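Side-chain contacts in citrate synthase (PDB 6ABX), which probably catalyses the condensation of oxaloacetate with acetyl-CoA, with hydrolysis to citrate and CoA, in the tricarboxylic acid cycle: residues A[95-98]-A[99-103]; A[326-329]-A[330-334]. All blocks are in the same frame, centred on the assembly; numbering follows the deposited sequence.

Contact 1: A[95-98]-A[99-103]; sequences LRTT and VSMMG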
loop_
_atom_site.group_PDB
_atom_site.type_symbol
_atom_site.label_atom_id
_atom_site.label_comp_id
_atom_site.label_asym_id
_atom_site.label_seq_id
_atom_site.Cartn_x
_atom_site.Cartn_y
_atom_site.Cartn_z
ATOM N N LEU A 95 1.045 9.750 9.094
ATOM C CA LEU A 95 2.135 9.651 8.140
ATOM C C LEU A 95 1.634 9.065 6.808
ATOM O O LEU A 95 2.013 9.575 5.748
ATOM C CB LEU A 95 3.229 8.752 8.720
ATOM C CG LEU A 95 4.497 8.711 7.859
ATOM C CD1 LEU A 95 5.156 10.071 7.837
ATOM C CD2 LEU A 95 5.469 7.624 8.326
ATOM N N ARG A 96 0.748 8.043 6.876
ATOM C CA ARG A 96 0.141 7.444 5.654
ATOM C C ARG A 96 -0.518 8.577 4.854
ATOM O O ARG A 96 -0.334 8.730 3.618
ATOM C CB ARG A 96 -0.837 6.339 6.038
ATOM C CG ARG A 96 -1.449 5.541 4.892
ATOM C CD ARG A 96 -2.542 4.650 5.467
ATOM N NE ARG A 96 -3.672 5.366 6.048
ATOM C CZ ARG A 96 -4.338 5.054 7.131
ATOM N NH1 ARG A 96 -4.095 3.912 7.759
ATOM N NH2 ARG A 96 -5.321 5.839 7.559
ATOM N N THR A 97 -1.329 9.385 5.543
ATOM C CA THR A 97 -2.125 10.426 4.889
ATOM C C THR A 97 -1.245 11.550 4.318
ATOM O O THR A 97 -1.430 11.991 3.150
ATOM C CB THR A 97 -3.184 11.010 5.820
ATOM O OG1 THR A 97 -3.925 9.936 6.401
ATOM C CG2 THR A 97 -4.055 11.974 5.039
ATOM N N THR A 98 -0.199 11.963 5.058
ATOM C CA THR A 98 0.655 13.066 4.591
ATOM C C THR A 98 1.576 12.652 3.440
ATOM O O THR A 98 1.789 13.452 2.558
ATOM C CB THR A 98 1.420 13.741 5.746
ATOM O OG1 THR A 98 2.192 12.746 6.409
ATOM C CG2 THR A 98 0.488 14.365 6.758
ATOM N N VAL A 99 2.123 11.427 3.414
ATOM C CA VAL A 99 2.859 10.964 2.264
ATOM C C VAL A 99 1.938 10.835 1.050
ATOM O O VAL A 99 2.350 11.137 -0.071
ATOM C CB VAL A 99 3.658 9.677 2.574
ATOM C CG1 VAL A 99 4.384 9.129 1.341
ATOM C CG2 VAL A 99 4.641 9.915 3.716
ATOM N N SER A 100 0.680 10.434 1.269
ATOM C CA SER A 100 -0.319 10.416 0.192
ATOM C C SER A 100 -0.521 11.825 -0.376
ATOM O O SER A 100 -0.540 12.023 -1.592
ATOM C CB SER A 100 -1.600 9.787 0.665
ATOM O OG SER A 100 -2.543 9.661 -0.421
ATOM N N MET A 101 -0.622 12.813 0.516
ATOM C CA MET A 101 -0.764 14.218 0.111
ATOM C C MET A 101 0.480 14.712 -0.619
ATOM O O MET A 101 0.371 15.401 -1.619
ATOM C CB MET A 101 -1.054 15.136 1.295
ATOM C CG MET A 101 -2.350 14.878 1.922
ATOM S SD MET A 101 -2.548 15.724 3.545
ATOM C CE MET A 101 -2.592 17.445 3.052
ATOM N N MET A 102 1.659 14.333 -0.147
ATOM C CA MET A 102 2.892 14.698 -0.783
ATOM C C MET A 102 2.914 14.245 -2.254
ATOM O O MET A 102 3.333 15.004 -3.155
ATOM C CB MET A 102 4.037 14.032 0.002
ATOM C CG MET A 102 5.242 14.820 0.193
ATOM S SD MET A 102 6.387 13.658 1.062
ATOM C CE MET A 102 5.961 13.989 2.763
ATOM N N GLY A 103 2.491 12.996 -2.504
ATOM C CA GLY A 103 2.406 12.390 -3.817
ATOM C C GLY A 103 1.405 13.151 -4.710
ATOM O O GLY A 103 1.671 13.418 -5.863
#
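Helix 91-105, a helix of the dimer interface, carries Leu95 and Val99 one turn apart on its inner side. The two side chains run side by side, with CD1 of Leu95 4.2 Å from CG2 of Val99, and both rest on Ile206 of helix 198-209. Leu95 CG is anti to the backbone N (chi1 -173°), which brings CD1 to its neighbour. Beneath them the backbone is regular: Val99 N reaches Leu95 O at 3.0 Å, and Ser100, Met101 and Met102 bond in the same way to Arg96, Thr97 and Thr98. Met101 CG lies 3.3 Å from Thr97 O, and the extended chi2 carries SD to 4.3 Å from Thr97 CG2; the bend at chi3 turns only the terminal methyl. The hydroxyl of Thr98 turns back along the helix to Ile94 O. The face toward the second subunit is mixed: Met101 packs on Thr97 of the other copy, while Ser100 OG meets Thr97 OG1 and Arg96 NE of that copy, and Arg96 NH1 is also held by a salt bridge to Asp93. Leu95 and Val99 thus form an apolar strip against helix 198-209, and the buried hydroxyls are satisfied partly by their own helix backbone and partly across the dimer interface.

Contact 2: A[326-329]-A[330-334]; sequences TIFA and SARVI
Phe328 and Arg332, one helical turn apart, make the main side-chain packing of this turn of helix 324-343. The two side chains run side by side. Arg332 then bends at chi2 (62°) and again at chi3, which brings its guanidinium round to the end of the phenyl ring. There Phe328 CE1 stands over the centre of one guanidinium face, 3.6 Å from Arg332 CZ. The two planes are 66° apart, so the groups do not stack in parallel: the ring presents CE1 to the flat group, while NH1 lies in the plane of the ring at its edge.

Among the polar contacts, Ser330 OG donates to Ile327 O at 2.7 Å, in the carbonyl plane and on a lone pair. Its chi1 of 80° sets the hydroxyl between the backbone N and the carbonyl carbon, folded against the preceding turn. Ile327 O also receives a weak bond from Ala331 N at 3.3 Å. That amide makes a second weak bond, to Phe328 O at 3.1 Å, whereas Arg332 N reaches the same oxygen at 2.9 Å. Ser330 N to Thr326 O and Val333 N to Ala329 O, at 2.9 and 3.0 Å, continue the helical pattern on either side.

Beyond the turn, Arg332 NE is bonded to His176 O and NH2 to a bound citrate; the imidazole of His176 also meets Phe328 edge to face. With CE1 against one face of the guanidinium, Phe328 probably acts as a second-shell residue, limiting its rotation together with the NE bond to His176 O. An arginine held on a buried helix beside His179 and Asn182, with which it binds oxaloacetate in this protein, belongs to the oxaloacetate site of citrate synthase, where it probably meets a carboxylate of the substrate.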
loop_
_atom_site.group_PDB
_atom_site.type_symbol
_atom_site.label_atom_id
_atom_site.label_comp_id
_atom_site.label_asym_id
_atom_site.label_seq_id
_atom_site.Cartn_x
_atom_site.Cartn_y
_atom_site.Cartn_z
ATOM N N THR A 326 6.786 5.471 13.216
ATOM C CA THR A 326 7.006 6.523 12.185
ATOM C C THR A 326 8.515 6.693 11.964
ATOM O O THR A 326 8.959 7.024 10.806
ATOM C CB THR A 326 6.276 7.843 12.426
ATOM O OG1 THR A 326 6.814 8.538 13.553
ATOM C CG2 THR A 326 4.779 7.662 12.598
ATOM N N ILE A 327 9.273 6.670 13.061
ATOM C CA ILE A 327 10.716 6.851 12.990
ATOM C C ILE A 327 11.332 5.694 12.181
ATOM O O ILE A 327 12.245 5.901 11.317
ATOM C CB ILE A 327 11.296 6.990 14.407
ATOM C CG1 ILE A 327 10.718 8.213 15.107
ATOM C CG2 ILE A 327 12.806 7.086 14.355
ATOM C CD1 ILE A 327 10.970 8.183 16.589
ATOM N N PHE A 328 10.872 4.469 12.465
ATOM C CA PHE A 328 11.247 3.315 11.629
ATOM C C PHE A 328 11.029 3.647 10.148
ATOM O O PHE A 328 11.933 3.483 9.319
ATOM C CB PHE A 328 10.476 2.107 12.139
ATOM C CG PHE A 328 10.869 0.750 11.628
ATOM C CD1 PHE A 328 10.982 0.488 10.273
ATOM C CD2 PHE A 328 11.101 -0.287 12.521
ATOM C CE1 PHE A 328 11.333 -0.779 9.820
ATOM C CE2 PHE A 328 11.431 -1.560 12.054
ATOM C CZ PHE A 328 11.542 -1.798 10.703
ATOM N N ALA A 329 9.824 4.084 9.791
ATOM C CA ALA A 329 9.493 4.423 8.392
ATOM C C ALA A 329 10.448 5.476 7.849
ATOM O O ALA A 329 10.832 5.400 6.682
ATOM C CB ALA A 329 8.062 4.903 8.281
ATOM N N SER A 330 10.858 6.448 8.697
ATOM C CA SER A 330 11.683 7.562 8.246
ATOM C C SER A 330 13.019 7.029 7.711
ATOM O O SER A 330 13.556 7.574 6.785
ATOM C CB SER A 330 11.906 8.600 9.337
ATOM O OG SER A 330 12.919 8.234 10.252
ATOM N N ALA A 331 13.518 5.923 8.256
ATOM C CA ALA A 331 14.758 5.309 7.782
ATOM C C ALA A 331 14.458 4.284 6.670
ATOM O O ALA A 331 15.162 4.231 5.625
ATOM C CB ALA A 331 15.432 4.597 8.955
ATOM N N ARG A 332 13.382 3.523 6.854
ATOM C CA ARG A 332 13.146 2.327 5.968
ATOM C C ARG A 332 12.683 2.775 4.576
ATOM O O ARG A 332 12.798 2.026 3.582
ATOM C CB ARG A 332 12.212 1.334 6.683
ATOM C CG ARG A 332 11.831 0.122 5.843
ATOM C CD ARG A 332 13.020 -0.732 5.460
ATOM N NE ARG A 332 13.760 -1.168 6.597
ATOM C CZ ARG A 332 13.468 -2.232 7.373
ATOM N NH1 ARG A 332 12.389 -2.991 7.101
ATOM N NH2 ARG A 332 14.211 -2.461 8.442
ATOM N N VAL A 333 12.189 4.022 4.434
ATOM C CA VAL A 333 11.818 4.567 3.155
ATOM C C VAL A 333 12.982 4.533 2.179
ATOM O O VAL A 333 12.787 4.320 0.970
ATOM C CB VAL A 333 11.233 5.970 3.280
ATOM C CG1 VAL A 333 12.237 6.986 3.776
ATOM C CG2 VAL A 333 10.616 6.424 1.983
ATOM N N ILE A 334 14.199 4.621 2.689
ATOM C CA ILE A 334 15.388 4.531 1.803
ATOM C C ILE A 334 15.461 3.122 1.196
ATOM O O ILE A 334 15.574 2.945 0.011
ATOM C CB ILE A 334 16.655 4.915 2.575
ATOM C CG1 ILE A 334 16.652 6.386 2.997
ATOM C CG2 ILE A 334 17.882 4.617 1.748
ATOM C CD1 ILE A 334 17.523 6.686 4.192
#

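From the N terminus the chain first reaches contact 1 on helix 91-105 and, more than 200 residues later, contact 2 on helix 324-343. Each joins consecutive turns of a single helix, so neither closes a loop, and the two follow in series without nesting or crossing. Their centres lie 14 Å apart, yet the helices touch: Leu95 CD2 packs 3.8 Å from Ala329 CB and 4.2 Å from Thr326 CB. Helix 112-134 packs against both, its Ile123 touching Leu95 of one and Ser330 of the other. Contact 1 faces the second subunit, whereas contact 2 holds the oxaloacetate-binding Arg332; together they join the dimer interface to the active-site core.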